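Local coordinates for protein glycerol kinase, putative (Plasmodium falciparum, PDB 2W40) that probably catalyses the ATP-dependent phosphorylation of glycerol to sn-glycerol 3-phosphate, at residues K488-E491 and W492-V496; Q391-E394 and I395-L399. All blocks are in the same frame, centred on the assembly; numbering follows the deposited sequence. Where two conformers were deposited one is given.

Contact 1. Residues K488-E491 and W492-V496; sequences KTSE and WNKAV. With EDO (1,2-ethanediol), chain B.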
ATOM      1  N   LYS C 488     -19.714  -7.884   1.300  1.00 14.36           N
ATOM      2  CA  LYS C 488     -18.562  -7.092   1.759  1.00 13.85           C
ATOM      3  C   LYS C 488     -17.751  -7.865   2.817  1.00 13.22           C
ATOM      4  O   LYS C 488     -16.521  -7.789   2.828  1.00 13.76           O
ATOM      5  CB  LYS C 488     -19.054  -5.759   2.339  1.00 14.91           C
ATOM      6  CG  LYS C 488     -19.487  -4.863   1.230  1.00 16.96           C
ATOM      7  CD  LYS C 488     -19.720  -3.419   1.713  1.00 15.59           C
ATOM      8  CE  LYS C 488     -19.856  -2.432   0.578  1.00 19.90           C
ATOM      9  NZ  LYS C 488     -18.451  -2.133   0.032  1.00 20.54           N
ATOM     10  N   THR C 489     -18.443  -8.518   3.732  1.00 14.03           N
ATOM     11  CA  THR C 489     -17.786  -9.234   4.861  1.00 14.35           C
ATOM     12  C   THR C 489     -17.083 -10.429   4.291  1.00 15.22           C
ATOM     13  O   THR C 489     -16.025 -10.797   4.751  1.00 14.81           O
ATOM     14  CB  THR C 489     -18.693  -9.519   6.016  1.00 16.53           C
ATOM     15  OG1 THR C 489     -19.687 -10.400   5.641  1.00 20.40           O
ATOM     16  CG2 THR C 489     -19.380  -8.287   6.474  1.00 13.61           C
ATOM     17  N   SER C 490     -17.642 -11.039   3.258  1.00 15.05           N
ATOM     18  CA  SER C 490     -16.889 -12.125   2.519  1.00 16.36           C
ATOM     19  C   SER C 490     -15.578 -11.621   1.870  1.00 15.67           C
ATOM     20  O   SER C 490     -14.522 -12.316   1.894  1.00 15.92           O
ATOM     21  CB  SER C 490     -17.837 -12.776   1.484  1.00 18.16           C
ATOM     22  OG  SER C 490     -17.032 -13.518   0.555  1.00 24.51           O
ATOM     23  N   GLU C 491     -15.606 -10.440   1.264  1.00 15.77           N
ATOM     24  CA  GLU C 491     -14.479  -9.848   0.681  1.00 16.20           C
ATOM     25  C   GLU C 491     -13.394  -9.615   1.748  1.00 14.45           C
ATOM     26  O   GLU C 491     -12.217  -9.891   1.510  1.00 14.97           O
ATOM     27  CB  GLU C 491     -14.761  -8.552  -0.033  1.00 17.31           C
ATOM     28  CG  GLU C 491     -15.577  -8.828  -1.301  1.00 21.09           C
ATOM     29  CD  GLU C 491     -16.343  -7.636  -1.890  1.00 24.34           C
ATOM     30  OE1 GLU C 491     -16.422  -6.449  -1.355  1.00 28.87           O
ATOM     31  OE2 GLU C 491     -16.934  -7.945  -2.966  1.00 35.13           O
ATOM     32  N   TRP C 492     -13.794  -9.039   2.891  1.00 12.84           N
ATOM     33  CA  TRP C 492     -12.884  -8.842   3.986  1.00 11.54           C
ATOM     34  C   TRP C 492     -12.259 -10.149   4.463  1.00 10.89           C
ATOM     35  O   TRP C 492     -11.027 -10.339   4.622  1.00 11.29           O
ATOM     36  CB  TRP C 492     -13.657  -8.217   5.102  1.00 10.66           C
ATOM     37  CG  TRP C 492     -12.926  -8.219   6.421  1.00  9.95           C
ATOM     38  CD1 TRP C 492     -13.176  -9.055   7.471  1.00  9.30           C
ATOM     39  CD2 TRP C 492     -11.786  -7.432   6.804  1.00 11.02           C
ATOM     40  NE1 TRP C 492     -12.278  -8.848   8.466  1.00  9.72           N
ATOM     41  CE2 TRP C 492     -11.468  -7.806   8.113  1.00  8.92           C
ATOM     42  CE3 TRP C 492     -11.101  -6.386   6.224  1.00 11.32           C
ATOM     43  CZ2 TRP C 492     -10.410  -7.249   8.833  1.00 10.11           C
ATOM     44  CZ3 TRP C 492     -10.057  -5.806   6.953  1.00  9.55           C
ATOM     45  CH2 TRP C 492      -9.766  -6.218   8.248  1.00 10.31           C
ATOM     46  N   ASN C 493     -13.141 -11.099   4.623  1.00 11.17           N
ATOM     47  CA  ASN C 493     -12.723 -12.442   5.143  1.00 12.34           C
ATOM     48  C   ASN C 493     -11.700 -13.117   4.243  1.00 13.20           C
ATOM     49  O   ASN C 493     -10.726 -13.676   4.712  1.00 14.56           O
ATOM     50  CB  ASN C 493     -13.916 -13.366   5.281  1.00 13.32           C
ATOM     51  CG  ASN C 493     -14.746 -13.119   6.492  1.00 14.47           C
ATOM     52  OD1 ASN C 493     -14.297 -12.480   7.460  1.00 19.06           O
ATOM     53  ND2 ASN C 493     -16.033 -13.622   6.446  1.00 20.49           N
ATOM     54  N   LYS C 494     -11.847 -12.974   2.946  1.00 13.62           N
ATOM     55  CA  LYS C 494     -10.895 -13.590   2.006  1.00 15.26           C
ATOM     56  C   LYS C 494      -9.561 -12.866   2.059  1.00 13.62           C
ATOM     57  O   LYS C 494      -8.511 -13.483   2.022  1.00 13.66           O
ATOM     58  CB  LYS C 494     -11.461 -13.569   0.621  1.00 17.77           C
ATOM     59  CG  LYS C 494     -12.617 -14.500   0.492  1.00 19.46           C
ATOM     60  CD  LYS C 494     -13.011 -14.783  -0.894  1.00 23.42           C
ATOM     61  CE  LYS C 494     -12.503 -13.780  -1.957  1.00 30.92           C
ATOM     62  NZ  LYS C 494     -13.375 -12.527  -2.138  1.00 35.95           N
ATOM     63  N   ALA C 495      -9.565 -11.527   2.181  1.00 12.12           N
ATOM     64  CA  ALA C 495      -8.324 -10.730   2.355  1.00 11.49           C
ATOM     65  C   ALA C 495      -7.653 -11.076   3.672  1.00 10.04           C
ATOM     66  O   ALA C 495      -6.466 -11.320   3.704  1.00 12.06           O
ATOM     67  CB  ALA C 495      -8.715  -9.264   2.371  1.00 10.96           C
ATOM     68  N   VAL C 496      -8.390 -11.259   4.758  1.00 11.22           N
ATOM     69  CA  VAL C 496      -7.764 -11.757   6.050  1.00 11.26           C
ATOM     70  C   VAL C 496      -7.168 -13.171   5.901  1.00 11.89           C
ATOM     71  O   VAL C 496      -5.990 -13.481   6.272  1.00 12.09           O
ATOM     72  CB  VAL C 496      -8.726 -11.663   7.217  1.00 13.12           C
ATOM     73  CG1 VAL C 496      -8.066 -12.189   8.484  1.00 11.45           C
ATOM     74  CG2 VAL C 496      -9.150 -10.205   7.413  1.00 11.51           C
TER
HETATM   75  C1  EDO B1515     -15.353  -3.872   1.037  1.00 25.07           C
HETATM   76  O1  EDO B1515     -16.172  -2.806   1.575  1.00 19.68           O
HETATM   77  C2  EDO B1515     -14.689  -3.388  -0.270  1.00 26.91           C
HETATM   78  O2  EDO B1515     -15.692  -3.099  -1.295  1.00 32.51           O
HETATM   79  O   HOH W   1     -11.467 -10.427  -0.960  1.00 24.12           O

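Contact 2. Residues Q391-E394 and I395-L399; sequences QLNE and IVDSL. With EDO (1,2-ethanediol), chain D.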
ATOM      1  N   GLN C 391     -13.113  -5.165  11.483  1.00  6.44           N
ATOM      2  CA  GLN C 391     -12.579  -5.737  12.715  1.00  7.00           C
ATOM      3  C   GLN C 391     -13.592  -5.624  13.897  1.00  7.49           C
ATOM      4  O   GLN C 391     -13.757  -6.568  14.709  1.00 10.37           O
ATOM      5  CB  GLN C 391     -11.252  -5.018  13.057  1.00  7.73           C
ATOM      6  CG  GLN C 391     -10.041  -5.471  12.204  1.00 12.04           C
ATOM      7  CD  GLN C 391      -8.837  -4.702  12.606  1.00  9.20           C
ATOM      8  OE1 GLN C 391      -8.082  -5.145  13.437  1.00 13.46           O
ATOM      9  NE2 GLN C 391      -8.681  -3.476  12.054  1.00 11.56           N
ATOM     10  N   LEU C 392     -14.252  -4.465  13.971  1.00  8.69           N
ATOM     11  CA  LEU C 392     -15.227  -4.251  15.012  1.00  8.95           C
ATOM     12  C   LEU C 392     -16.363  -5.254  14.894  1.00  8.29           C
ATOM     13  O   LEU C 392     -16.869  -5.769  15.879  1.00  9.66           O
ATOM     14  CB  LEU C 392     -15.674  -2.794  14.960  1.00  9.55           C
ATOM     15  CG  LEU C 392     -16.537  -2.438  16.171  1.00 10.23           C
ATOM     16  CD1 LEU C 392     -15.834  -2.624  17.551  1.00 10.04           C
ATOM     17  CD2 LEU C 392     -17.141  -1.042  15.985  1.00 12.42           C
ATOM     18  N   ASN C 393     -16.776  -5.559  13.660  1.00  8.67           N
ATOM     19  CA  ASN C 393     -17.835  -6.534  13.430  1.00  8.95           C
ATOM     20  C   ASN C 393     -17.483  -7.916  13.967  1.00  8.87           C
ATOM     21  O   ASN C 393     -18.297  -8.599  14.586  1.00 11.61           O
ATOM     22  CB  ASN C 393     -18.103  -6.620  11.950  1.00 10.29           C
ATOM     23  CG  ASN C 393     -19.212  -7.595  11.641  1.00 10.98           C
ATOM     24  OD1 ASN C 393     -20.282  -7.564  12.274  1.00 14.21           O
ATOM     25  ND2 ASN C 393     -19.005  -8.431  10.582  1.00 14.06           N
ATOM     26  N   GLU C 394     -16.220  -8.288  13.750  1.00 10.04           N
ATOM     27  CA  GLU C 394     -15.745  -9.549  14.336  1.00 11.30           C
ATOM     28  C   GLU C 394     -15.826  -9.606  15.893  1.00 10.51           C
ATOM     29  O   GLU C 394     -16.233 -10.611  16.502  1.00 10.33           O
ATOM     30  CB  GLU C 394     -14.319  -9.907  13.861  1.00 12.23           C
ATOM     31  CG  GLU C 394     -14.262 -10.072  12.380  1.00 12.00           C
ATOM     32  CD  GLU C 394     -12.960 -10.704  11.863  1.00 15.24           C
ATOM     33  OE1 GLU C 394     -12.078 -11.118  12.664  1.00 16.93           O
ATOM     34  OE2 GLU C 394     -12.832 -10.807  10.584  1.00 17.73           O
ATOM     35  N   ILE C 395     -15.437  -8.528  16.515  1.00 10.04           N
ATOM     36  CA  ILE C 395     -15.576  -8.298  17.931  1.00  9.67           C
ATOM     37  C   ILE C 395     -17.024  -8.401  18.370  1.00 10.21           C
ATOM     38  O   ILE C 395     -17.315  -9.079  19.372  1.00 10.47           O
ATOM     39  CB  ILE C 395     -14.903  -6.976  18.380  1.00  9.69           C
ATOM     40  CG1 ILE C 395     -13.364  -7.141  18.335  1.00 10.35           C
ATOM     41  CG2 ILE C 395     -15.320  -6.540  19.793  1.00  9.87           C
ATOM     42  CD1 ILE C 395     -12.558  -5.817  18.444  1.00 10.36           C
ATOM     43  N   VAL C 396     -17.934  -7.751  17.642  1.00  9.35           N
ATOM     44  CA  VAL C 396     -19.365  -7.773  18.026  1.00 10.36           C
ATOM     45  C   VAL C 396     -19.912  -9.198  17.944  1.00  9.47           C
ATOM     46  O   VAL C 396     -20.683  -9.675  18.785  1.00 11.71           O
ATOM     47  CB  VAL C 396     -20.183  -6.801  17.210  1.00 10.08           C
ATOM     48  CG1 VAL C 396     -21.756  -7.056  17.481  1.00 10.69           C
ATOM     49  CG2 VAL C 396     -19.678  -5.338  17.551  1.00  8.19           C
ATOM     50  N   ASP C 397     -19.464  -9.928  16.923  1.00 12.35           N
ATOM     51  CA  ASP C 397     -19.888 -11.308  16.798  0.50 12.36           C
ATOM     52  C   ASP C 397     -19.405 -12.151  17.995  1.00 13.49           C
ATOM     53  O   ASP C 397     -20.172 -13.004  18.521  1.00 13.39           O
ATOM     54  CB  ASP C 397     -19.435 -11.909  15.477  0.50 13.46           C
ATOM     55  CG  ASP C 397     -20.228 -11.394  14.268  0.50 16.11           C
ATOM     56  OD1 ASP C 397     -21.376 -10.873  14.415  0.50 19.79           O
ATOM     57  OD2 ASP C 397     -19.671 -11.491  13.161  0.50 21.70           O
ATOM     58  N   SER C 398     -18.152 -11.946  18.446  1.00 11.83           N
ATOM     59  CA  SER C 398     -17.686 -12.658  19.597  1.00 11.74           C
ATOM     60  C   SER C 398     -18.532 -12.279  20.851  1.00 11.34           C
ATOM     61  O   SER C 398     -18.838 -13.110  21.680  1.00 13.86           O
ATOM     62  CB  SER C 398     -16.173 -12.364  19.815  1.00 10.59           C
ATOM     63  OG  SER C 398     -15.392 -12.924  18.794  1.00 12.69           O
ATOM     64  N   LEU C 399     -18.797 -10.998  21.016  1.00 12.31           N
ATOM     65  CA  LEU C 399     -19.459 -10.476  22.183  1.00 12.46           C
ATOM     66  C   LEU C 399     -20.854 -11.081  22.255  1.00 13.07           C
ATOM     67  O   LEU C 399     -21.302 -11.485  23.338  1.00 15.45           O
ATOM     68  CB  LEU C 399     -19.602  -8.980  22.092  1.00 13.22           C
ATOM     69  CG  LEU C 399     -20.443  -8.222  23.074  1.00 16.60           C
ATOM     70  CD1 LEU C 399     -20.046  -6.696  22.986  1.00 17.98           C
ATOM     71  CD2 LEU C 399     -21.914  -8.397  22.843  1.00 20.15           C
TER
HETATM   72  C1  EDO D1516     -16.055 -13.374  13.675  1.00 27.36           C
HETATM   73  O1  EDO D1516     -17.276 -12.864  13.001  1.00 36.34           O
HETATM   74  C2  EDO D1516     -15.772 -12.951  15.136  1.00 22.80           C
HETATM   75  O2  EDO D1516     -15.846 -13.852  16.281  1.00 26.01           O
HETATM   76  O   HOH W   2     -20.733 -10.976  10.647  1.00 42.81           O

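Contact 1. Residues K488-E491 and W492-V496
Lys488 and Trp492 are joined by one of the i to i+4 backbone bonds of helix 482-500, an amphipathic helix near the C-terminus of this actin-like sugar kinase fold. Trp492 N donates to Lys488 O at 3.0 Å with an N-H...O angle of 165°. One residue on, Asn493 N meets Thr489 O at 2.9 Å, and Lys494 N and Ala495 N continue the pattern to Ser490 O and Glu491 O. The buried side faces helix 377-403 and strand 347-349. With chi1 at 167°, Trp492 CG lies opposite its own backbone N, and the indole leaves the helix to stack with Phe390; Val496 CG2 sits 3.3 Å above one face of the ring, offset toward the rim. Asn493 folds its amide over the Thr489 carbonyl, yet ND2 stands 3.3 Å from Thr489 O at an angle too poor for a hydrogen bond. At the partly exposed flank, Lys488 NZ donates to O1 of an ethanediol at 2.8 Å, and Glu491 OE1 weakly accepts from O2 of the same molecule, which is probably a crystallisation additive. Lys494 bends at a nearly eclipsed chi3 of -18°, turning its ammonium back along the helix. NZ thereby donates to a water at 3.1 Å, and that water donates to Glu491 O at 2.6 Å, giving this carbonyl a second donor besides Ala495 N.

Contact 2. Residues Q391-E394 and I395-L399
Gln391 to Leu399 run as about two and a half turns of helix 377-403, bonded i to i+4. Ile395 N donates to Gln391 O at 3.2 Å and Asp397 N to Asn393 O at 2.9 Å; Val396 N meets Leu392 O at 2.9 Å with a C=O...N angle of 161°, almost in line with the carbonyl. On one flank Leu392 CG and Val396 CG2 lie 4.5 Å apart, and both side chains pack on Leu274, so this flank of the helix lies against strand 272-279. Asn393 and Asp397, one turn apart, do not bond directly: Asn393 ND2 and Asp397 OD2 remain 4.1 Å apart, the amide plane turned 68° from the carboxylate. With chi1 at -179°, Asn393 CG sits across from the backbone N, which brings ND2 to a water at 3.1 Å. In the conformer given, one of two modelled for Asp397, that water donates to OD2 at 2.8 Å. Asn393 OD1 is bonded by Arg485. An ethanediol donates through O1 to Asp397 OD2 and through O2 to Ser398 OG, but its placement is less sure because C2 clashes with Glu394 O. Ser398 OG also bonds Cys287 O. The chemistry thus divides the helix into an apolar flank on the strand and a polar flank where Glu394, in a salt bridge with Arg359, and the Asn393 amide oxygen meet arginines, while Asp397 is bonded here to water and ethanediol.

How the contacts relate
Contacts 1 and 2, their centres 14 Å apart, lie on the packed helices 482-500 and 377-403. Trp492 NE1 meets Glu394 OE2 at 2.9 Å, a probable hydrogen bond, and OE2 also forms a salt bridge with Arg359. Trp492 CZ2 packs on Gln391 CG at 3.8 Å, and Thr489 CG2 approaches Asn393 ND2 at 4.1 Å. Contact 2 is the more central, about 17 Å from the chain centre, centre to centre, against 27 Å. Its Gln391 side chain lies about 10 Å from Gly315, seen to bind ADP in this protein, though this chain holds no nucleotide; contact 1 lies away from such sites. The side chains of Lys488 and Ile395 each lie about 11 Å from a bound glycerol.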